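Side-chain contact in gliding motility protein MglB (Myxococcus xanthus, PDB 6IZW), which probably serves as an adaptor and nucleotide-exchange partner of a small GTPase in gliding motility, built on a Roadblock/LC7 domain: residues 78-83 and 89-94. The protein carries 1 engineered substitution. Sequence-based numbering, arbitrary orientation.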
loop_
_atom_site.group_PDB
_atom_site.type_symbol
_atom_site.label_atom_id
_atom_site.label_comp_id
_atom_site.label_asym_id
_atom_site.label_seq_id
_atom_site.Cartn_x
_atom_site.Cartn_y
_atom_site.Cartn_z
ATOM N N PHE B 78 -2.030 15.822 -1.879
ATOM C CA PHE B 78 -2.369 16.604 -0.702
ATOM C C PHE B 78 -1.143 16.708 0.191
ATOM O O PHE B 78 -0.632 15.676 0.649
ATOM C CB PHE B 78 -3.540 15.984 0.055
ATOM C CG PHE B 78 -4.806 15.922 -0.752
ATOM C CD1 PHE B 78 -5.562 17.061 -0.970
ATOM C CD2 PHE B 78 -5.230 14.732 -1.315
ATOM C CE1 PHE B 78 -6.730 17.013 -1.720
ATOM C CE2 PHE B 78 -6.395 14.681 -2.065
ATOM C CZ PHE B 78 -7.145 15.824 -2.264
ATOM N N PRO B 79 -0.628 17.916 0.444
ATOM C CA PRO B 79 0.665 18.038 1.136
ATOM C C PRO B 79 0.694 17.375 2.491
ATOM O O PRO B 79 1.779 17.021 2.964
ATOM C CB PRO B 79 0.851 19.556 1.261
ATOM C CG PRO B 79 -0.534 20.098 1.243
ATOM C CD PRO B 79 -1.278 19.224 0.265
ATOM N N ASN B 80 -0.448 17.193 3.142
ATOM C CA ASN B 80 -0.456 16.502 4.422
ATOM C C ASN B 80 -1.835 15.891 4.640
ATOM O O ASN B 80 -2.729 16.000 3.799
ATOM C CB ASN B 80 -0.026 17.435 5.568
ATOM C CG ASN B 80 -0.603 18.831 5.458
ATOM O OD1 ASN B 80 -1.692 19.101 5.962
ATOM N ND2 ASN B 80 0.142 19.739 4.828
ATOM N N GLN B 81 -1.974 15.191 5.760
ATOM C CA GLN B 81 -3.213 14.525 6.129
ATOM C C GLN B 81 -3.312 14.589 7.641
ATOM O O GLN B 81 -2.298 14.526 8.344
ATOM C CB GLN B 81 -3.261 13.058 5.675
ATOM C CG GLN B 81 -2.758 12.790 4.257
ATOM C CD GLN B 81 -3.173 11.426 3.721
ATOM O OE1 GLN B 81 -3.831 10.644 4.417
ATOM N NE2 GLN B 81 -2.705 11.099 2.516
ATOM N N PHE B 82 -4.531 14.734 8.139
ATOM C CA PHE B 82 -4.757 14.761 9.570
ATOM C C PHE B 82 -5.833 13.747 9.914
ATOM O O PHE B 82 -6.771 13.523 9.140
ATOM C CB PHE B 82 -5.157 16.157 10.064
ATOM C CG PHE B 82 -5.595 16.177 11.495
ATOM C CD1 PHE B 82 -4.683 15.919 12.511
ATOM C CD2 PHE B 82 -6.919 16.423 11.833
ATOM C CE1 PHE B 82 -5.078 15.919 13.835
ATOM C CE2 PHE B 82 -7.322 16.425 13.157
ATOM C CZ PHE B 82 -6.401 16.176 14.158
ATOM N N HIS B 83 -5.677 13.130 11.083
ATOM C CA HIS B 83 -6.582 12.077 11.528
ATOM C C HIS B 83 -6.666 12.175 13.050
ATOM O O HIS B 83 -5.771 11.702 13.758
ATOM C CB HIS B 83 -6.091 10.709 11.066
ATOM C CG HIS B 83 -5.894 10.607 9.582
ATOM N ND1 HIS B 83 -6.932 10.369 8.706
ATOM C CD2 HIS B 83 -4.782 10.737 8.818
ATOM C CE1 HIS B 83 -6.467 10.345 7.469
ATOM N NE2 HIS B 83 -5.165 10.565 7.509
ATOM N N SER B 89 -3.910 10.759 18.282
ATOM C CA SER B 89 -4.192 11.288 16.961
ATOM C C SER B 89 -2.929 11.201 16.119
ATOM O O SER B 89 -1.835 10.941 16.623
ATOM C CB SER B 89 -4.697 12.733 17.043
ATOM O OG SER B 89 -5.839 12.814 17.881
ATOM N N LEU B 90 -3.086 11.432 14.820
ATOM C CA LEU B 90 -2.013 11.200 13.867
ATOM C C LEU B 90 -2.034 12.265 12.782
ATOM O O LEU B 90 -3.087 12.556 12.212
ATOM C CB LEU B 90 -2.145 9.795 13.264
ATOM C CG LEU B 90 -1.598 9.547 11.863
ATOM C CD1 LEU B 90 -0.081 9.485 11.856
ATOM C CD2 LEU B 90 -2.214 8.276 11.282
ATOM N N TYR B 91 -0.871 12.839 12.499
ATOM C CA TYR B 91 -0.700 13.781 11.403
ATOM C C TYR B 91 0.554 13.391 10.634
ATOM O O TYR B 91 1.538 12.946 11.234
ATOM C CB TYR B 91 -0.607 15.239 11.921
ATOM C CG TYR B 91 -0.135 16.259 10.904
ATOM C CD1 TYR B 91 -1.048 17.010 10.168
ATOM C CD2 TYR B 91 1.216 16.494 10.698
ATOM C CE1 TYR B 91 -0.625 17.952 9.233
ATOM C CE2 TYR B 91 1.652 17.434 9.765
ATOM C CZ TYR B 91 0.725 18.163 9.037
ATOM O OH TYR B 91 1.140 19.101 8.108
HETATM N N MSE B 92 0.499 13.532 9.308
HETATM C CA MSE B 92 1.610 13.197 8.407
HETATM C C MSE B 92 1.766 14.262 7.327
HETATM O O MSE B 92 0.781 14.881 6.944
HETATM C CB MSE B 92 1.371 11.850 7.726
HETATM C CG MSE B 92 0.356 10.971 8.424
HETATM SE SE MSE B 92 -0.144 9.388 7.380
HETATM C CE MSE B 92 -1.097 10.185 5.930
ATOM N N THR B 93 2.974 14.454 6.800
ATOM C CA THR B 93 3.170 15.411 5.717
ATOM C C THR B 93 4.265 14.925 4.772
ATOM O O THR B 93 5.254 14.318 5.205
ATOM C CB THR B 93 3.520 16.813 6.246
ATOM O OG1 THR B 93 4.029 17.624 5.175
ATOM C CG2 THR B 93 4.557 16.734 7.356
ATOM N N ILE B 94 4.077 15.208 3.487
ATOM C CA ILE B 94 5.049 14.856 2.459
ATOM C C ILE B 94 6.225 15.827 2.540
ATOM O O ILE B 94 6.043 17.047 2.484
ATOM C CB ILE B 94 4.408 14.866 1.062
ATOM C CG1 ILE B 94 3.503 13.641 0.880
ATOM C CG2 ILE B 94 5.469 14.842 -0.020
ATOM C CD1 ILE B 94 2.068 13.850 1.307
#
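The Tyr91 ring lies across the strand toward Asn80 and Phe82. Phe82 CB sits at its edge, near its plane, while Asn80 CB and the Gln81 carbonyl oxygen approach it obliquely, the latter 3.3 Å from Tyr91 CD1. A Tyr91 chi1 of 167° turns CG away from the backbone N and lays the hydroxyl over the face of the Asn80 amide, Tyr91 OH 3.2 Å from Asn80 CG; the amide and ring planes are 39° apart, and the close ND2 is too poorly angled for a hydrogen bond. The Phe82 and Tyr91 side chains cross at about a right angle, Tyr91 CB meeting the Phe82 ring near its plane, at the CD1 edge.

On the other face, the His83 ring has Leu90 O and the selenomethionine methyl, Met92 CE, near its plane, and it gives a weak in-plane NE2 bond to Gln81 OE1. Met92 bends at chi3 (-68°), setting its CE against one face of the Gln81 amide, 3.3 Å from CD.

Backbone bonds pair Gln81 with Met92 and His83 with Leu90, each in both directions, the ladder of an antiparallel beta hairpin; Asn80-Thr93 and Phe82-Tyr91 are the non-hydrogen-bonded pairs. At the open end, Pro79 O is gripped twice: by Ile94 N at 3.0 Å and, from the opposite face of the carbonyl plane, by Thr93 OG1 at 3.2 Å.

Strand 80-83 is one of the two outermost strands of this chain's sheet, and strand 88-94 also pairs with strand 99-106. Helix 111-130 packs against Tyr91 and Thr93, whereas helix 52-72 meets Gln81 and Met92, with Asn62 a second, weak partner of Gln81 OE1. Gln81 and His83 pack on His83 and Gln81 of the second subunit, placing this edge strand at the dimer interface.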